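Local coordinates for halohydrin dehalogenase (Rhizobium radiobacter, PDB 4IY1), which probably catalyses the reversible closure of vicinal halohydrins to epoxides with release of halide, on a short-chain dehydrogenase/reductase scaffold, here in a highly engineered form associated with cyanolysis, at residues 20-25 and 48-53; 3-8 and 64-69. The protein carries 37 engineered substitutions. All blocks are in the same frame, centred on the assembly; numbering follows the deposited sequence.

Contact 1 (20-25 and 48-53); sequences RLSEAG and YPQLIP. Engineered in segment 48-53: I52 (natural residue Lys).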
loop_
_atom_site.group_PDB
_atom_site.type_symbol
_atom_site.label_atom_id
_atom_site.label_comp_id
_atom_site.label_asym_id
_atom_site.label_seq_id
_atom_site.Cartn_x
_atom_site.Cartn_y
_atom_site.Cartn_z
ATOM N N ARG B 20 25.675 4.965 -15.803
ATOM C CA ARG B 20 24.804 4.128 -16.628
ATOM C C ARG B 20 24.011 4.931 -17.681
ATOM O O ARG B 20 23.841 4.495 -18.824
ATOM C CB ARG B 20 23.876 3.271 -15.758
ATOM C CG ARG B 20 23.181 2.160 -16.502
ATOM C CD ARG B 20 24.183 1.318 -17.294
ATOM N NE ARG B 20 23.554 0.327 -18.177
ATOM C CZ ARG B 20 23.232 0.549 -19.456
ATOM N NH1 ARG B 20 23.384 1.758 -19.996
ATOM N NH2 ARG B 20 22.742 -0.439 -20.193
ATOM N N LEU B 21 23.679 6.171 -17.361
ATOM C CA LEU B 21 22.962 7.008 -18.334
ATOM C C LEU B 21 23.906 7.446 -19.455
ATOM O O LEU B 21 23.545 7.478 -20.634
ATOM C CB LEU B 21 22.367 8.233 -17.628
ATOM C CG LEU B 21 21.130 7.975 -16.735
ATOM C CD1 LEU B 21 20.765 9.227 -15.955
ATOM C CD2 LEU B 21 19.962 7.589 -17.620
ATOM N N SER B 22 25.124 7.799 -19.088
ATOM C CA SER B 22 26.094 8.168 -20.099
ATOM C C SER B 22 26.342 7.024 -21.110
ATOM O O SER B 22 26.265 7.222 -22.327
ATOM C CB SER B 22 27.390 8.604 -19.436
ATOM O OG SER B 22 28.235 9.175 -20.395
ATOM N N GLU B 23 26.539 5.817 -20.594
ATOM C CA GLU B 23 26.652 4.627 -21.438
ATOM C C GLU B 23 25.471 4.422 -22.375
ATOM O O GLU B 23 25.626 3.855 -23.453
ATOM C CB GLU B 23 26.862 3.385 -20.578
ATOM C CG GLU B 23 28.269 3.334 -19.970
ATOM C CD GLU B 23 28.374 2.417 -18.765
ATOM O OE1 GLU B 23 27.324 1.968 -18.250
ATOM O OE2 GLU B 23 29.506 2.088 -18.367
ATOM N N ALA B 24 24.275 4.794 -21.932
ATOM C CA ALA B 24 23.077 4.638 -22.767
ATOM C C ALA B 24 23.030 5.690 -23.863
ATOM O O ALA B 24 22.176 5.634 -24.737
ATOM C CB ALA B 24 21.807 4.704 -21.918
ATOM N N GLY B 25 23.996 6.607 -23.882
ATOM C CA GLY B 25 24.059 7.551 -24.996
ATOM C C GLY B 25 23.456 8.904 -24.668
ATOM O O GLY B 25 23.333 9.753 -25.546
ATOM N N TYR B 48 36.102 12.084 -15.058
ATOM C CA TYR B 48 34.949 11.645 -15.842
ATOM C C TYR B 48 34.705 12.533 -17.051
ATOM O O TYR B 48 33.868 13.433 -17.007
ATOM C CB TYR B 48 33.693 11.569 -14.968
ATOM C CG TYR B 48 33.889 10.744 -13.721
ATOM C CD1 TYR B 48 34.067 11.345 -12.495
ATOM C CD2 TYR B 48 33.917 9.361 -13.780
ATOM C CE1 TYR B 48 34.208 10.590 -11.340
ATOM C CE2 TYR B 48 34.091 8.596 -12.631
ATOM C CZ TYR B 48 34.274 9.221 -11.422
ATOM O OH TYR B 48 34.449 8.470 -10.274
ATOM N N PRO B 49 35.429 12.268 -18.147
ATOM C CA PRO B 49 35.349 13.105 -19.341
ATOM C C PRO B 49 34.028 12.955 -20.077
ATOM O O PRO B 49 33.691 13.799 -20.899
ATOM C CB PRO B 49 36.516 12.598 -20.214
ATOM C CG PRO B 49 36.867 11.252 -19.671
ATOM C CD PRO B 49 36.546 11.304 -18.208
ATOM N N GLN B 50 33.306 11.868 -19.818
ATOM C CA GLN B 50 32.014 11.637 -20.471
ATOM C C GLN B 50 30.863 12.342 -19.754
ATOM O O GLN B 50 29.837 12.588 -20.357
ATOM C CB GLN B 50 31.705 10.147 -20.570
ATOM C CG GLN B 50 31.169 9.537 -19.280
ATOM C CD GLN B 50 32.271 9.058 -18.341
ATOM O OE1 GLN B 50 33.312 9.696 -18.212
ATOM N NE2 GLN B 50 32.015 7.962 -17.633
ATOM N N LEU B 51 31.034 12.628 -18.463
ATOM C CA LEU B 51 30.052 13.401 -17.689
ATOM C C LEU B 51 30.333 14.899 -17.774
ATOM O O LEU B 51 31.442 15.304 -18.096
ATOM C CB LEU B 51 30.087 12.970 -16.234
ATOM C CG LEU B 51 29.693 11.520 -15.982
ATOM C CD1 LEU B 51 29.762 11.218 -14.498
ATOM C CD2 LEU B 51 28.294 11.244 -16.530
ATOM N N ILE B 52 29.321 15.719 -17.496
ATOM C CA ILE B 52 29.451 17.170 -17.623
ATOM C C ILE B 52 29.063 17.898 -16.328
ATOM O O ILE B 52 27.920 18.340 -16.175
ATOM C CB ILE B 52 28.584 17.702 -18.767
ATOM C CG1 ILE B 52 28.993 17.085 -20.084
ATOM C CG2 ILE B 52 28.695 19.214 -18.869
ATOM C CD1 ILE B 52 28.344 17.761 -21.263
ATOM N N PRO B 53 30.011 18.016 -15.382
ATOM C CA PRO B 53 29.688 18.596 -14.073
ATOM C C PRO B 53 29.421 20.103 -14.171
ATOM O O PRO B 53 29.962 20.760 -15.058
ATOM C CB PRO B 53 30.952 18.325 -13.248
ATOM C CG PRO B 53 32.046 18.272 -14.257
ATOM C CD PRO B 53 31.449 17.751 -15.542
#

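Contact 2 (3-8 and 64-69); sequences TAIVTN and EAVTSA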
loop_
_atom_site.group_PDB
_atom_site.type_symbol
_atom_site.label_atom_id
_atom_site.label_comp_id
_atom_site.label_asym_id
_atom_site.label_seq_id
_atom_site.Cartn_x
_atom_site.Cartn_y
_atom_site.Cartn_z
ATOM N N THR B 3 19.391 14.641 -23.193
ATOM C CA THR B 3 20.170 15.307 -22.146
ATOM C C THR B 3 19.564 14.981 -20.780
ATOM O O THR B 3 18.342 15.048 -20.613
ATOM C CB THR B 3 20.114 16.844 -22.311
ATOM O OG1 THR B 3 20.612 17.225 -23.605
ATOM C CG2 THR B 3 20.948 17.536 -21.238
ATOM N N ALA B 4 20.409 14.673 -19.803
ATOM C CA ALA B 4 19.918 14.284 -18.482
ATOM C C ALA B 4 20.684 15.083 -17.450
ATOM O O ALA B 4 21.759 15.597 -17.754
ATOM C CB ALA B 4 20.130 12.785 -18.248
ATOM N N ILE B 5 20.061 15.295 -16.286
ATOM C CA ILE B 5 20.714 15.867 -15.101
ATOM C C ILE B 5 20.555 14.926 -13.942
ATOM O O ILE B 5 19.435 14.515 -13.615
ATOM C CB ILE B 5 20.025 17.152 -14.626
ATOM C CG1 ILE B 5 19.875 18.135 -15.764
ATOM C CG2 ILE B 5 20.763 17.768 -13.444
ATOM C CD1 ILE B 5 18.890 19.230 -15.434
ATOM N N VAL B 6 21.652 14.697 -13.239
ATOM C CA VAL B 6 21.637 13.938 -11.997
ATOM C C VAL B 6 22.226 14.868 -10.945
ATOM O O VAL B 6 23.210 15.558 -11.208
ATOM C CB VAL B 6 22.525 12.662 -12.117
ATOM C CG1 VAL B 6 22.546 11.872 -10.818
ATOM C CG2 VAL B 6 22.088 11.791 -13.276
ATOM N N THR B 7 21.523 15.017 -9.834
ATOM C CA THR B 7 21.949 15.889 -8.768
ATOM C C THR B 7 22.760 15.091 -7.765
ATOM O O THR B 7 22.655 13.849 -7.705
ATOM C CB THR B 7 20.728 16.535 -8.041
ATOM O OG1 THR B 7 19.873 15.504 -7.492
ATOM C CG2 THR B 7 19.919 17.404 -9.027
ATOM N N ASN B 8 23.487 15.807 -6.914
ATOM C CA ASN B 8 24.251 15.195 -5.844
ATOM C C ASN B 8 25.068 13.995 -6.328
ATOM O O ASN B 8 25.076 12.932 -5.717
ATOM C CB ASN B 8 23.325 14.824 -4.675
ATOM C CG ASN B 8 22.719 16.052 -4.000
ATOM O OD1 ASN B 8 23.391 17.069 -3.801
ATOM N ND2 ASN B 8 21.438 15.979 -3.684
ATOM N N GLU B 64 18.471 26.144 -16.216
ATOM C CA GLU B 64 18.782 27.114 -17.275
ATOM C C GLU B 64 20.209 26.930 -17.792
ATOM O O GLU B 64 20.459 27.013 -18.991
ATOM C CB GLU B 64 18.593 28.553 -16.780
ATOM C CG GLU B 64 17.175 28.844 -16.317
ATOM C CD GLU B 64 16.924 30.317 -16.020
ATOM O OE1 GLU B 64 15.838 30.813 -16.390
ATOM O OE2 GLU B 64 17.782 30.963 -15.371
ATOM N N ALA B 65 21.140 26.667 -16.881
ATOM C CA ALA B 65 22.532 26.502 -17.269
ATOM C C ALA B 65 22.722 25.258 -18.158
ATOM O O ALA B 65 23.440 25.302 -19.158
ATOM C CB ALA B 65 23.426 26.450 -16.038
ATOM N N VAL B 66 22.037 24.168 -17.820
ATOM C CA VAL B 66 22.075 22.949 -18.633
ATOM C C VAL B 66 21.358 23.195 -19.941
ATOM O O VAL B 66 21.791 22.722 -20.997
ATOM C CB VAL B 66 21.385 21.751 -17.924
ATOM C CG1 VAL B 66 21.306 20.557 -18.862
ATOM C CG2 VAL B 66 22.104 21.380 -16.614
ATOM N N THR B 67 20.199 23.831 -19.861
ATOM C CA THR B 67 19.419 24.127 -21.059
ATOM C C THR B 67 20.196 25.023 -22.036
ATOM O O THR B 67 20.162 24.798 -23.254
ATOM C CB THR B 67 18.060 24.771 -20.712
ATOM O OG1 THR B 67 17.289 23.860 -19.917
ATOM C CG2 THR B 67 17.267 25.095 -21.988
ATOM N N SER B 68 20.938 25.997 -21.503
ATOM C CA SER B 68 21.786 26.859 -22.342
ATOM C C SER B 68 22.825 26.031 -23.057
ATOM O O SER B 68 22.881 26.017 -24.269
ATOM C CB SER B 68 22.503 27.927 -21.509
ATOM O OG SER B 68 21.596 28.899 -21.037
ATOM N N ALA B 69 23.640 25.328 -22.282
ATOM C CA ALA B 69 24.780 24.587 -22.807
ATOM C C ALA B 69 24.401 23.361 -23.647
ATOM O O ALA B 69 24.878 23.209 -24.767
ATOM C CB ALA B 69 25.714 24.193 -21.676
#

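Contact 1 (20-25 and 48-53)
In the Rossmann-type fold of the short-chain dehydrogenase/reductase family, S22 on the last turn of helix 14-23 meets Q50 and L51 in the turn that leads into edge strand 52-53. The contact is small, and S22 carries all of it on the helix side. Its hydroxyl lies against the aliphatic part of Q50: OG of S22 lies 3.2 Å from CG of Q50 and 3.6 Å from CB of the same residue, a polar atom against methylenes without a hydrogen bond. A first torsion of -170° sets this direction, turning OG away from the backbone N of S22. The Q50 chain then bends at chi2 (-87°), and it is the CB-CG portion, rather than the amide, that faces the serine. On the inner side, toward buried L51, CB of S22 rests against a single methyl of that leucine, CD2, at 4.0 Å. Q50 lies at the surface, so the serine spans from the margin of the core to its outside. Just beyond, the helix ends in a Schellman motif, with G25 N bonded to S22 O (2.8 Å) and G25 at positive phi. Around the contact, L51 also packs on A18 of helix 14-23, on V28 and C30 of strand 27-30 and on F44 of helix 38-47, whereas L21 and R20 turn to helix 214-225, R20 forming a salt bridge with E219.

Contact 2 (3-8 and 64-69)
T3 and I5, alternate residues of strand 3-6, direct their side chains at V66 of helix 59-70, which packs on one face of the central parallel sheet of the Rossmann-type fold. At the start of the strand, T3 offers its methyl: CG2 touches CG1 of V66 at 3.9 Å, the two side chains running past each other in opposite senses. With CG2 anti to the backbone N, OG1 of T3 is left to make a weak hydrogen bond to the carbonyl O of L70. A4 points to the other face of the sheet. I5 faces the helix again and makes the broader apolar contact, its CG1 4.0 Å from CG2 of V66 and 4.2 Å from CG1, so that both valine methyls touch this methylene. The terminal methyl CD1 of I5 also lies 4.0 Å from CG2 of V66. An alanine in place of V66 removes both methyls and would probably leave a gap between the helix and the side chains of T3 and I5, with the I5 side chain less firmly held. L62 and I63 of the same helix and V73 also touch I5, and V66 reaches A29 of the neighbouring strand 27-30. Past the strand, T7 and N8 turn from the helix to N79: T7 OG1 bonds to its N, and N8 ND2 to its O. Within the helix, E64 O accepts two bonds from S68, which reach it from opposite faces of the carbonyl plane: N at 2.8 Å, and OG at 3.0 Å with a C=O...OG angle of 142°.

From the N terminus the chain enters strand 3-6, the first segment of contact 2, and continues through a connecting segment into helix 14-23, whose end supplies the first segment of contact 1. Strand 27-30 and helix 38-47 follow before residues 48-53 return to helix 14-23 and close the shorter loop. The chain then runs into helix 59-70, where contact 2 closes the longer one, with contact 1 nested inside it. Contact 1 joins a helix end to the turn leading into the outermost strand, contact 2 another helix to an inner strand. Their centres lie about 12 Å apart, and segments 20-25 and 3-8 also touch directly, CD1 of L21 packing 3.9 Å from CG2 of V6.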